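Glutathione S-transferase (Bombyx mori, PDB 4E8H) binds glutathione as a homodimer and probably catalyses its conjugation to electrophilic compounds. Local coordinates at residues L112-L117 / T170-F175; E48-K51 / Q55-I58; R26-D31 / D86-K91; Y177-S180 / N184-K187. All coordinates share one frame; numbering follows the deposited sequence.

How the contacts relate
Contacts 1 and 4 belong to the helical C-terminal domain and meet at helix 160-174: it carries half of contact 1, and Phe179 of the loop that follows packs back on Ile172 and Asp173. Contact 1 is buried and largely aromatic, whereas contact 4 is only partly buried, with Ser180 exposed. Contacts 2 and 3 both lie in the thioredoxin-like half, contact 2 nested within the chain closed by contact 3, yet their centres are about 26 Å apart. Contact 2 is the polar one, where backbone and imidazole groups bind glutathione; contact 3 is purely aliphatic across its interface and lies away from the annotated sites.

Contact 1 of 4, residues L112-L117 / T170-F175; sequences LRYLNL and TNIDAF
Tyr114 lays one side of its ring and its hydroxyl against Asn171, Ile172 and Phe175, bridging from helix 93-124 to the C-terminal end of helix 160-174. Its CG stands opposite the backbone N (chi1 162°), which sends the ring straight across the gap between the helices. Ile172 meets the near side: its CG2 lies at the ring edge, close to the ring plane, 3.9 Å from Tyr114 CD1. Further out, Asn171 CB and Phe175 CE2 each come to 3.8 Å from Tyr114 CE1. The hydroxyl ends between these two residues. Tyr114 OH is 3.3 Å from Phe175 CE2, near the plane of the phenylalanine ring and at its edge, and an equal 3.3 Å from Asn171 ND2, but the angle there is too poor for a hydrogen bond. The amide of Asn171 is turned only 22° from the tyrosine ring plane, and its OD1 takes its hydrogen bond from Arg19. One face of the Phe175 ring has Asn171 O above it, toward the rim. Tyr118 meets both Tyr114 and Phe175 ring to ring, and Phe136 of helix 130-146 touches Tyr114 and Ile172, making this part of the buried packing between helices of the C-terminal domain. Replacing Tyr114 with an alanine would probably open a gap between the two helices and leave Ile172 CG2 and the Phe175 CE2 edge without the ring that packs on them. The chemistry is that of aromatic and aliphatic packing: between these two segments the hydroxyl adds close contact with the Phe175 edge and the Asn171 amide and no hydrogen bond.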
loop_
_atom_site.group_PDB
_atom_site.type_symbol
_atom_site.label_atom_id
_atom_site.label_comp_id
_atom_site.label_asym_id
_atom_site.label_seq_id
_atom_site.Cartn_x
_atom_site.Cartn_y
_atom_site.Cartn_z
ATOM N N LEU B 112 -5.162 -7.495 -4.200
ATOM C CA LEU B 112 -4.570 -7.819 -5.496
ATOM C C LEU B 112 -4.909 -9.242 -5.942
ATOM O O LEU B 112 -5.311 -9.457 -7.088
ATOM C CB LEU B 112 -3.050 -7.615 -5.463
ATOM C CG LEU B 112 -2.231 -8.065 -6.680
ATOM C CD1 LEU B 112 -2.623 -7.304 -7.948
ATOM C CD2 LEU B 112 -0.744 -7.913 -6.400
ATOM N N ARG B 113 -4.742 -10.202 -5.031
ATOM C CA ARG B 113 -5.063 -11.605 -5.309
ATOM C C ARG B 113 -6.564 -11.829 -5.501
ATOM O O ARG B 113 -6.969 -12.687 -6.290
ATOM C CB ARG B 113 -4.504 -12.522 -4.216
ATOM C CG ARG B 113 -3.007 -12.785 -4.348
ATOM C CD ARG B 113 -2.389 -13.185 -3.017
ATOM N NE ARG B 113 -0.928 -13.135 -3.056
ATOM C CZ ARG B 113 -0.121 -14.149 -2.751
ATOM N NH1 ARG B 113 -0.618 -15.317 -2.364
ATOM N NH2 ARG B 113 1.194 -13.988 -2.819
ATOM N N TYR B 114 -7.374 -11.057 -4.775
ATOM C CA TYR B 114 -8.824 -11.019 -4.984
ATOM C C TYR B 114 -9.139 -10.570 -6.411
ATOM O O TYR B 114 -9.942 -11.202 -7.103
ATOM C CB TYR B 114 -9.501 -10.092 -3.958
ATOM C CG TYR B 114 -10.900 -9.637 -4.341
ATOM C CD1 TYR B 114 -12.019 -10.394 -3.997
ATOM C CD2 TYR B 114 -11.102 -8.445 -5.044
ATOM C CE1 TYR B 114 -13.304 -9.981 -4.348
ATOM C CE2 TYR B 114 -12.380 -8.025 -5.404
ATOM C CZ TYR B 114 -13.477 -8.798 -5.050
ATOM O OH TYR B 114 -14.745 -8.390 -5.396
ATOM N N LEU B 115 -8.500 -9.479 -6.840
ATOM C CA LEU B 115 -8.680 -8.944 -8.192
ATOM C C LEU B 115 -8.267 -9.938 -9.268
ATOM O O LEU B 115 -8.979 -10.112 -10.255
ATOM C CB LEU B 115 -7.897 -7.641 -8.384
ATOM C CG LEU B 115 -8.410 -6.342 -7.764
ATOM C CD1 LEU B 115 -7.388 -5.241 -8.012
ATOM C CD2 LEU B 115 -9.777 -5.940 -8.316
ATOM N N ASN B 116 -7.117 -10.582 -9.076
ATOM C CA ASN B 116 -6.600 -11.545 -10.049
ATOM C C ASN B 116 -7.498 -12.772 -10.213
ATOM O O ASN B 116 -7.635 -13.306 -11.316
ATOM C CB ASN B 116 -5.167 -11.957 -9.698
ATOM C CG ASN B 116 -4.162 -10.835 -9.914
ATOM O OD1 ASN B 116 -4.463 -9.819 -10.545
ATOM N ND2 ASN B 116 -2.957 -11.019 -9.391
ATOM N N LEU B 117 -8.114 -13.202 -9.113
ATOM C CA LEU B 117 -9.068 -14.310 -9.146
ATOM C C LEU B 117 -10.422 -13.910 -9.747
ATOM O O LEU B 117 -10.918 -14.578 -10.657
ATOM C CB LEU B 117 -9.257 -14.914 -7.744
ATOM C CG LEU B 117 -10.300 -16.025 -7.539
ATOM C CD1 LEU B 117 -10.074 -17.220 -8.466
ATOM C CD2 LEU B 117 -10.321 -16.477 -6.087
ATOM N N THR B 170 -16.558 -9.363 2.668
ATOM C CA THR B 170 -17.956 -9.163 2.283
ATOM C C THR B 170 -18.192 -9.587 0.828
ATOM O O THR B 170 -19.171 -10.280 0.538
ATOM C CB THR B 170 -18.420 -7.701 2.503
ATOM O OG1 THR B 170 -18.257 -7.349 3.884
ATOM C CG2 THR B 170 -19.893 -7.527 2.124
ATOM N N ASN B 171 -17.294 -9.190 -0.075
ATOM C CA ASN B 171 -17.430 -9.554 -1.485
ATOM C C ASN B 171 -17.411 -11.062 -1.726
ATOM O O ASN B 171 -18.302 -11.593 -2.391
ATOM C CB ASN B 171 -16.370 -8.864 -2.347
ATOM C CG ASN B 171 -16.667 -7.394 -2.577
ATOM O OD1 ASN B 171 -17.825 -6.977 -2.635
ATOM N ND2 ASN B 171 -15.616 -6.600 -2.715
ATOM N N ILE B 172 -16.411 -11.748 -1.173
ATOM C CA ILE B 172 -16.283 -13.195 -1.375
ATOM C C ILE B 172 -17.452 -13.972 -0.757
ATOM O O ILE B 172 -17.878 -14.994 -1.299
ATOM C CB ILE B 172 -14.889 -13.755 -0.954
ATOM C CG1 ILE B 172 -14.680 -13.690 0.567
ATOM C CG2 ILE B 172 -13.770 -13.031 -1.718
ATOM C CD1 ILE B 172 -13.472 -14.483 1.068
ATOM N N ASP B 173 -17.971 -13.473 0.364
ATOM C CA ASP B 173 -19.176 -14.027 0.973
ATOM C C ASP B 173 -20.350 -13.944 -0.009
ATOM O O ASP B 173 -21.036 -14.944 -0.248
ATOM C CB ASP B 173 -19.500 -13.299 2.281
ATOM C CG ASP B 173 -20.724 -13.862 2.979
ATOM O OD1 ASP B 173 -20.710 -15.053 3.358
ATOM O OD2 ASP B 173 -21.700 -13.102 3.159
ATOM N N ALA B 174 -20.551 -12.763 -0.595
ATOM C CA ALA B 174 -21.588 -12.550 -1.609
ATOM C C ALA B 174 -21.391 -13.402 -2.869
ATOM O O ALA B 174 -22.359 -13.709 -3.569
ATOM C CB ALA B 174 -21.677 -11.075 -1.973
ATOM N N PHE B 175 -20.143 -13.773 -3.155
ATOM C CA PHE B 175 -19.820 -14.590 -4.332
ATOM C C PHE B 175 -19.940 -16.093 -4.057
ATOM O O PHE B 175 -19.783 -16.912 -4.968
ATOM C CB PHE B 175 -18.412 -14.285 -4.871
ATOM C CG PHE B 175 -18.186 -12.843 -5.269
ATOM C CD1 PHE B 175 -19.248 -11.956 -5.458
ATOM C CD2 PHE B 175 -16.888 -12.385 -5.488
ATOM C CE1 PHE B 175 -19.015 -10.631 -5.827
ATOM C CE2 PHE B 175 -16.646 -11.066 -5.863
ATOM C CZ PHE B 175 -17.710 -10.188 -6.034
#

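Contact 2 of 4, residues E48-K51 / Q55-I58; sequences EYLK and QHTI. With GSH (glutathione), chain F.
Tyr49 turns its ring away from its own backbone N (chi1 -157°) and out toward Thr57, while His56, its CG tucked between N and carbonyl carbon (chi1 53°), swings its imidazole alongside Leu50 toward the ligand. The setting is the glutathione-binding loop of a thioredoxin-like domain, running from helix 47-52 to strand 60-63. Tyr49 OH donates to Thr57 O at 2.8 Å, approaching from above the carbonyl plane; that oxygen also accepts from Thr60 OG1. Ile58 CG2 lies 3.3 Å from Tyr49 OH, and Leu50 CD2 rests 3.6 Å from His56 CD2. A phenylalanine in place of Tyr49 would probably leave Thr57 O short of one donor and the loop less firmly tied to the helix. On the other side, Ile58 pairs with the cysteinyl part of glutathione much like an antiparallel strand: Ile58 N donates to GSH O2 at 2.8 Å, and GSH N2 returns a bond to Ile58 O at 2.9 Å. Pro59 follows, consistent with the cis-proline loop of this fold. At the glycyl end, His56 ND1 reaches GSH O32, in the plane of the imidazole, at 3.0 Å with a bent N-H...O angle of 138°.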
loop_
_atom_site.group_PDB
_atom_site.type_symbol
_atom_site.label_atom_id
_atom_site.label_comp_id
_atom_site.label_asym_id
_atom_site.label_seq_id
_atom_site.Cartn_x
_atom_site.Cartn_y
_atom_site.Cartn_z
ATOM N N GLU B 48 -11.500 18.167 -16.716
ATOM C CA GLU B 48 -11.739 18.602 -15.338
ATOM C C GLU B 48 -11.323 17.545 -14.315
ATOM O O GLU B 48 -10.647 17.863 -13.332
ATOM C CB GLU B 48 -13.213 18.975 -15.135
ATOM C CG GLU B 48 -13.658 20.264 -15.832
ATOM C CD GLU B 48 -13.783 20.130 -17.346
ATOM O OE1 GLU B 48 -13.955 18.997 -17.850
ATOM O OE2 GLU B 48 -13.713 21.172 -18.034
ATOM N N TYR B 49 -11.729 16.296 -14.548
ATOM C CA TYR B 49 -11.384 15.201 -13.642
ATOM C C TYR B 49 -9.884 14.933 -13.659
ATOM O O TYR B 49 -9.281 14.707 -12.610
ATOM C CB TYR B 49 -12.152 13.916 -13.977
ATOM C CG TYR B 49 -12.265 12.958 -12.804
ATOM C CD1 TYR B 49 -13.413 12.932 -12.014
ATOM C CD2 TYR B 49 -11.223 12.085 -12.478
ATOM C CE1 TYR B 49 -13.526 12.063 -10.935
ATOM C CE2 TYR B 49 -11.326 11.211 -11.397
ATOM C CZ TYR B 49 -12.481 11.208 -10.631
ATOM O OH TYR B 49 -12.595 10.352 -9.561
ATOM N N LEU B 50 -9.290 14.971 -14.850
ATOM C CA LEU B 50 -7.858 14.715 -15.015
ATOM C C LEU B 50 -6.998 15.784 -14.340
ATOM O O LEU B 50 -5.949 15.472 -13.772
ATOM C CB LEU B 50 -7.497 14.563 -16.496
ATOM C CG LEU B 50 -8.010 13.297 -17.195
ATOM C CD1 LEU B 50 -7.934 13.443 -18.708
ATOM C CD2 LEU B 50 -7.248 12.056 -16.736
ATOM N N LYS B 51 -7.453 17.036 -14.399
ATOM C CA LYS B 51 -6.820 18.138 -13.669
ATOM C C LYS B 51 -6.829 17.862 -12.163
ATOM O O LYS B 51 -5.817 18.051 -11.483
ATOM C CB LYS B 51 -7.522 19.468 -13.978
ATOM C CG LYS B 51 -6.978 20.667 -13.198
ATOM C CD LYS B 51 -7.547 21.981 -13.717
ATOM C CE LYS B 51 -6.909 23.167 -13.007
ATOM N NZ LYS B 51 -7.379 24.473 -13.548
ATOM N N GLN B 55 -4.461 10.443 -12.364
ATOM C CA GLN B 55 -4.563 8.985 -12.409
ATOM C C GLN B 55 -5.994 8.521 -12.728
ATOM O O GLN B 55 -6.228 7.331 -12.948
ATOM C CB GLN B 55 -4.057 8.367 -11.097
ATOM C CG GLN B 55 -3.447 6.977 -11.262
ATOM C CD GLN B 55 -2.838 6.422 -9.980
ATOM O OE1 GLN B 55 -2.448 7.170 -9.079
ATOM N NE2 GLN B 55 -2.747 5.100 -9.900
ATOM N N HIS B 56 -6.933 9.469 -12.769
ATOM C CA HIS B 56 -8.344 9.208 -13.103
ATOM C C HIS B 56 -8.910 7.938 -12.452
ATOM O O HIS B 56 -9.412 7.036 -13.129
ATOM C CB HIS B 56 -8.575 9.221 -14.626
ATOM C CG HIS B 56 -7.659 8.316 -15.391
ATOM N ND1 HIS B 56 -7.882 6.963 -15.515
ATOM C CD2 HIS B 56 -6.515 8.573 -16.069
ATOM C CE1 HIS B 56 -6.916 6.423 -16.237
ATOM N NE2 HIS B 56 -6.073 7.379 -16.586
ATOM N N THR B 57 -8.810 7.887 -11.128
ATOM C CA THR B 57 -9.351 6.782 -10.347
ATOM C C THR B 57 -10.495 7.252 -9.458
ATOM O O THR B 57 -10.629 8.444 -9.167
ATOM C CB THR B 57 -8.283 6.150 -9.422
ATOM O OG1 THR B 57 -7.651 7.179 -8.647
ATOM C CG2 THR B 57 -7.230 5.395 -10.231
ATOM N N ILE B 58 -11.322 6.296 -9.049
ATOM C CA ILE B 58 -12.227 6.471 -7.921
ATOM C C ILE B 58 -11.826 5.453 -6.843
ATOM O O ILE B 58 -11.399 4.343 -7.172
ATOM C CB ILE B 58 -13.721 6.313 -8.322
ATOM C CG1 ILE B 58 -13.971 4.970 -9.022
ATOM C CG2 ILE B 58 -14.165 7.484 -9.201
ATOM C CD1 ILE B 58 -15.429 4.536 -9.045
HETATM N N1 GSH F . -5.672 1.389 -5.218
HETATM C CA1 GSH F . -6.789 2.263 -5.529
HETATM C C1 GSH F . -7.496 2.632 -4.255
HETATM O O11 GSH F . -7.390 1.910 -3.240
HETATM O O12 GSH F . -8.193 3.669 -4.192
HETATM C CB1 GSH F . -7.752 1.555 -6.479
HETATM C CG1 GSH F . -8.545 2.561 -7.312
HETATM C CD1 GSH F . -9.108 1.918 -8.562
HETATM O OE1 GSH F . -8.310 1.066 -9.353
HETATM N N2 GSH F . -10.374 2.201 -8.868
HETATM C CA2 GSH F . -10.992 1.729 -10.096
HETATM C C2 GSH F . -10.910 2.778 -11.163
HETATM O O2 GSH F . -10.946 4.134 -10.784
HETATM C CB2 GSH F . -12.453 1.381 -9.834
HETATM S SG2 GSH F . -12.651 -0.004 -8.684
HETATM N N3 GSH F . -10.807 2.374 -12.431
HETATM C CA3 GSH F . -10.886 3.297 -13.554
HETATM C C3 GSH F . -9.531 3.837 -13.958
HETATM O O31 GSH F . -8.539 3.686 -13.211
HETATM O O32 GSH F . -9.381 4.445 -15.043
#

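Contact 3 of 4, residues R26-D31 / D86-K91; sequences RVLELD and DSLYPK
This is a small aliphatic contact between the end of helix 16-27, in the thioredoxin-like domain, and the linker that leads from helix 71-82 into helix 93-124 and so into the helical domain. One side chain carries the linker's half. Leu88 points at the helix end, and its CD1 is the methyl that does the touching: it sits 3.7 Å from Val27 CG1 and 4.1 Å from Leu28 CD2, so two consecutive residues share the same methyl. Val27 presents CG1 because that branch stands opposite its backbone N (chi1 173°), on the side facing the linker. Leu28 starts off at an angle to the linker but brings its far branch round to it, and also packs on Leu78 of helix 71-82; Val27 in turn touches Tyr199. The two backbones stay well apart, with Leu28 CA and Leu88 CA 8.8 Å from each other. Each segment is shaped by its own turn. Glu29, with positive phi, closes the helix in a Schellman motif, and the chain then leaves toward strand 32-36. In the linker a type I turn spans Asp86 to Tyr89, and Lys91 N donates to Asp86 OD2 at 2.9 Å, meeting the carboxylate from well above its plane. Leu88 is anchored through backbone hydrogen bonds with Val160, and Tyr89 OH bonds to Asp100 on helix 93-124. Between the two segments, then, the meeting is one of methyl groups without directional bonds: hydrogen bonds within the linker and to its neighbours probably set its course, while the packing of Val27, Leu28 and Leu88 joins it to the helix end.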
loop_
_atom_site.group_PDB
_atom_site.type_symbol
_atom_site.label_atom_id
_atom_site.label_comp_id
_atom_site.label_asym_id
_atom_site.label_seq_id
_atom_site.Cartn_x
_atom_site.Cartn_y
_atom_site.Cartn_z
ATOM N N ARG B 26 -18.344 7.104 8.023
ATOM C CA ARG B 26 -19.488 6.892 8.912
ATOM C C ARG B 26 -19.050 6.690 10.362
ATOM O O ARG B 26 -19.616 7.300 11.272
ATOM C CB ARG B 26 -20.347 5.714 8.438
ATOM C CG ARG B 26 -21.142 5.992 7.164
ATOM C CD ARG B 26 -22.329 6.913 7.420
ATOM N NE ARG B 26 -23.361 6.255 8.219
ATOM C CZ ARG B 26 -24.381 5.568 7.711
ATOM N NH1 ARG B 26 -24.523 5.444 6.396
ATOM N NH2 ARG B 26 -25.265 5.005 8.522
ATOM N N VAL B 27 -18.037 5.848 10.568
ATOM C CA VAL B 27 -17.497 5.577 11.908
ATOM C C VAL B 27 -16.954 6.856 12.557
ATOM O O VAL B 27 -17.058 7.038 13.773
ATOM C CB VAL B 27 -16.417 4.456 11.881
ATOM C CG1 VAL B 27 -15.742 4.293 13.243
ATOM C CG2 VAL B 27 -17.031 3.137 11.452
ATOM N N LEU B 28 -16.396 7.740 11.733
ATOM C CA LEU B 28 -15.881 9.030 12.189
ATOM C C LEU B 28 -16.970 10.101 12.236
ATOM O O LEU B 28 -16.717 11.230 12.670
ATOM C CB LEU B 28 -14.733 9.496 11.287
ATOM C CG LEU B 28 -13.439 8.678 11.299
ATOM C CD1 LEU B 28 -12.578 9.031 10.103
ATOM C CD2 LEU B 28 -12.662 8.870 12.598
ATOM N N GLU B 29 -18.168 9.739 11.778
ATOM C CA GLU B 29 -19.345 10.621 11.781
ATOM C C GLU B 29 -19.158 11.874 10.915
ATOM O O GLU B 29 -19.527 12.986 11.304
ATOM C CB GLU B 29 -19.779 10.961 13.217
ATOM C CG GLU B 29 -20.099 9.725 14.060
ATOM C CD GLU B 29 -20.430 10.046 15.508
ATOM O OE1 GLU B 29 -19.843 10.994 16.072
ATOM O OE2 GLU B 29 -21.275 9.334 16.089
ATOM N N LEU B 30 -18.578 11.666 9.735
ATOM C CA LEU B 30 -18.417 12.714 8.735
ATOM C C LEU B 30 -19.407 12.455 7.609
ATOM O O LEU B 30 -19.457 11.344 7.075
ATOM C CB LEU B 30 -16.990 12.706 8.172
ATOM C CG LEU B 30 -15.799 12.871 9.124
ATOM C CD1 LEU B 30 -14.504 12.425 8.457
ATOM C CD2 LEU B 30 -15.679 14.307 9.612
ATOM N N ASP B 31 -20.205 13.458 7.253
ATOM C CA ASP B 31 -21.066 13.313 6.087
ATOM C C ASP B 31 -20.254 13.555 4.831
ATOM O O ASP B 31 -19.509 14.535 4.731
ATOM C CB ASP B 31 -22.280 14.247 6.120
ATOM C CG ASP B 31 -23.287 13.937 5.006
ATOM O OD1 ASP B 31 -23.903 14.876 4.462
ATOM O OD2 ASP B 31 -23.460 12.750 4.662
ATOM N N ASP B 86 -7.853 8.933 18.256
ATOM C CA ASP B 86 -7.065 8.180 17.286
ATOM C C ASP B 86 -7.269 6.662 17.377
ATOM O O ASP B 86 -6.443 5.903 16.887
ATOM C CB ASP B 86 -5.575 8.541 17.409
ATOM C CG ASP B 86 -4.979 8.155 18.761
ATOM O OD1 ASP B 86 -5.737 7.783 19.686
ATOM O OD2 ASP B 86 -3.740 8.228 18.898
ATOM N N SER B 87 -8.369 6.222 17.988
ATOM C CA SER B 87 -8.609 4.788 18.222
ATOM C C SER B 87 -8.625 3.939 16.945
ATOM O O SER B 87 -8.184 2.787 16.956
ATOM C CB SER B 87 -9.901 4.575 19.014
ATOM O OG SER B 87 -11.037 4.941 18.250
ATOM N N LEU B 88 -9.134 4.514 15.855
ATOM C CA LEU B 88 -9.168 3.847 14.549
ATOM C C LEU B 88 -7.801 3.790 13.865
ATOM O O LEU B 88 -7.623 3.060 12.887
ATOM C CB LEU B 88 -10.156 4.547 13.605
ATOM C CG LEU B 88 -11.637 4.159 13.493
ATOM C CD1 LEU B 88 -12.224 4.804 12.226
ATOM C CD2 LEU B 88 -11.853 2.648 13.466
ATOM N N TYR B 89 -6.851 4.576 14.368
ATOM C CA TYR B 89 -5.524 4.695 13.764
ATOM C C TYR B 89 -4.593 5.404 14.753
ATOM O O TYR B 89 -4.229 6.565 14.540
ATOM C CB TYR B 89 -5.626 5.457 12.431
ATOM C CG TYR B 89 -4.395 5.418 11.543
ATOM C CD1 TYR B 89 -3.815 4.206 11.164
ATOM C CD2 TYR B 89 -3.832 6.598 11.054
ATOM C CE1 TYR B 89 -2.687 4.173 10.339
ATOM C CE2 TYR B 89 -2.710 6.573 10.226
ATOM C CZ TYR B 89 -2.141 5.360 9.876
ATOM O OH TYR B 89 -1.033 5.332 9.059
ATOM N N PRO B 90 -4.221 4.711 15.854
ATOM C CA PRO B 90 -3.477 5.314 16.965
ATOM C C PRO B 90 -2.126 5.885 16.565
ATOM O O PRO B 90 -1.527 5.449 15.579
ATOM C CB PRO B 90 -3.294 4.148 17.947
ATOM C CG PRO B 90 -3.518 2.920 17.141
ATOM C CD PRO B 90 -4.549 3.304 16.139
ATOM N N LYS B 91 -1.656 6.854 17.343
ATOM C CA LYS B 91 -0.436 7.577 17.007
ATOM C C LYS B 91 0.824 6.922 17.557
ATOM O O LYS B 91 1.928 7.198 17.077
ATOM C CB LYS B 91 -0.545 9.042 17.427
ATOM C CG LYS B 91 -1.480 9.818 16.515
ATOM C CD LYS B 91 -1.594 11.278 16.918
ATOM C CE LYS B 91 -2.564 11.973 15.969
ATOM N NZ LYS B 91 -2.465 13.454 16.056
#

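Contact 4 of 4, residues Y177-S180 / N184-K187; sequences YDFS and NIAK
Ser180 and Ala186 bring the two backbones closest, their CA atoms 5.3 Å apart, where the loop after helix 160-174 passes beside the first turns of helix 183-196. Ala186 is small enough to allow this approach: its CB points at the loop and rests 4.0 Å from Ser180 O, a contact with backbone and not with the serine hydroxyl, since the Ser180 side chain is directed away from the helix. One residue back, Phe179 faces the helix. Its CG lies between its own backbone N and carbonyl carbon (chi1 45°), and its side chain crosses that of Ile185 at about a right angle, with Phe179 CD1 3.9 Å from Ile185 CG2. The loop bend that places these two residues is an Asx turn. Asp178 OD1 accepts from Ser180 N at 3.0 Å, two residues on, and from Ser180 OG at 2.7 Å. The two donors use different sides of the oxygen, the hydroxyl coming in on the syn side and the amide on the anti side, neither far from the carboxylate plane. Two bonds to one oxygen are likely to restrain the carboxylate's rotation and to favour its charged form. Within the helical C-terminal domain the Phe179 ring also packs on Ile169 and Ile172 of helix 160-174, so it sits between the helix just finished and the one about to begin. Ile185 continues the packing onto Leu140 and Leu143 of helix 130-146. That helix also ties down the start of helix 183-196 through Asn144, whose OD1 accepts from Ile185 N and whose backbone O accepts from Asn184 ND2.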
loop_
_atom_site.group_PDB
_atom_site.type_symbol
_atom_site.label_atom_id
_atom_site.label_comp_id
_atom_site.label_asym_id
_atom_site.label_seq_id
_atom_site.Cartn_x
_atom_site.Cartn_y
_atom_site.Cartn_z
ATOM N N TYR B 177 -18.144 -17.809 -1.533
ATOM C CA TYR B 177 -16.982 -18.391 -0.871
ATOM C C TYR B 177 -17.374 -18.731 0.564
ATOM O O TYR B 177 -17.923 -17.890 1.281
ATOM C CB TYR B 177 -15.793 -17.422 -0.887
ATOM C CG TYR B 177 -14.438 -18.070 -0.657
ATOM C CD1 TYR B 177 -13.496 -18.142 -1.684
ATOM C CD2 TYR B 177 -14.095 -18.603 0.588
ATOM C CE1 TYR B 177 -12.249 -18.732 -1.480
ATOM C CE2 TYR B 177 -12.856 -19.197 0.800
ATOM C CZ TYR B 177 -11.939 -19.258 -0.236
ATOM O OH TYR B 177 -10.713 -19.841 -0.022
ATOM N N ASP B 178 -17.113 -19.974 0.962
ATOM C CA ASP B 178 -17.349 -20.431 2.329
ATOM C C ASP B 178 -16.003 -20.509 3.040
ATOM O O ASP B 178 -15.193 -21.390 2.761
ATOM C CB ASP B 178 -18.050 -21.801 2.320
ATOM C CG ASP B 178 -18.392 -22.316 3.721
ATOM O OD1 ASP B 178 -18.031 -21.675 4.734
ATOM O OD2 ASP B 178 -19.033 -23.384 3.806
ATOM N N PHE B 179 -15.767 -19.571 3.949
ATOM C CA PHE B 179 -14.504 -19.505 4.679
ATOM C C PHE B 179 -14.690 -19.870 6.152
ATOM O O PHE B 179 -13.824 -19.578 6.981
ATOM C CB PHE B 179 -13.887 -18.106 4.547
ATOM C CG PHE B 179 -14.874 -16.988 4.745
ATOM C CD1 PHE B 179 -15.232 -16.572 6.025
ATOM C CD2 PHE B 179 -15.452 -16.353 3.650
ATOM C CE1 PHE B 179 -16.151 -15.544 6.212
ATOM C CE2 PHE B 179 -16.371 -15.322 3.825
ATOM C CZ PHE B 179 -16.722 -14.919 5.110
ATOM N N SER B 180 -15.811 -20.516 6.472
ATOM C CA SER B 180 -16.129 -20.853 7.862
ATOM C C SER B 180 -15.072 -21.739 8.538
ATOM O O SER B 180 -14.930 -21.705 9.763
ATOM C CB SER B 180 -17.531 -21.461 7.986
ATOM O OG SER B 180 -17.650 -22.653 7.232
ATOM N N ASN B 184 -10.705 -18.139 12.711
ATOM C CA ASN B 184 -10.375 -16.771 13.112
ATOM C C ASN B 184 -11.051 -15.733 12.224
ATOM O O ASN B 184 -11.582 -14.743 12.723
ATOM C CB ASN B 184 -8.861 -16.542 13.141
ATOM C CG ASN B 184 -8.156 -17.405 14.170
ATOM O OD1 ASN B 184 -8.722 -17.746 15.211
ATOM N ND2 ASN B 184 -6.909 -17.763 13.884
ATOM N N ILE B 185 -11.036 -15.971 10.912
ATOM C CA ILE B 185 -11.711 -15.085 9.963
ATOM C C ILE B 185 -13.220 -15.083 10.223
ATOM O O ILE B 185 -13.835 -14.018 10.294
ATOM C CB ILE B 185 -11.401 -15.439 8.479
ATOM C CG1 ILE B 185 -9.901 -15.281 8.196
ATOM C CG2 ILE B 185 -12.220 -14.555 7.525
ATOM C CD1 ILE B 185 -9.484 -15.575 6.759
ATOM N N ALA B 186 -13.798 -16.272 10.389
ATOM C CA ALA B 186 -15.237 -16.413 10.622
ATOM C C ALA B 186 -15.722 -15.602 11.824
ATOM O O ALA B 186 -16.703 -14.865 11.720
ATOM C CB ALA B 186 -15.617 -17.885 10.776
ATOM N N LYS B 187 -15.024 -15.733 12.953
ATOM C CA LYS B 187 -15.387 -15.032 14.187
ATOM C C LYS B 187 -15.127 -13.532 14.074
ATOM O O LYS B 187 -15.941 -12.720 14.521
ATOM C CB LYS B 187 -14.625 -15.607 15.387
ATOM C CG LYS B 187 -14.993 -17.041 15.741
ATOM C CD LYS B 187 -13.997 -17.637 16.726
ATOM C CE LYS B 187 -14.088 -19.156 16.752
ATOM N NZ LYS B 187 -13.010 -19.767 17.581
#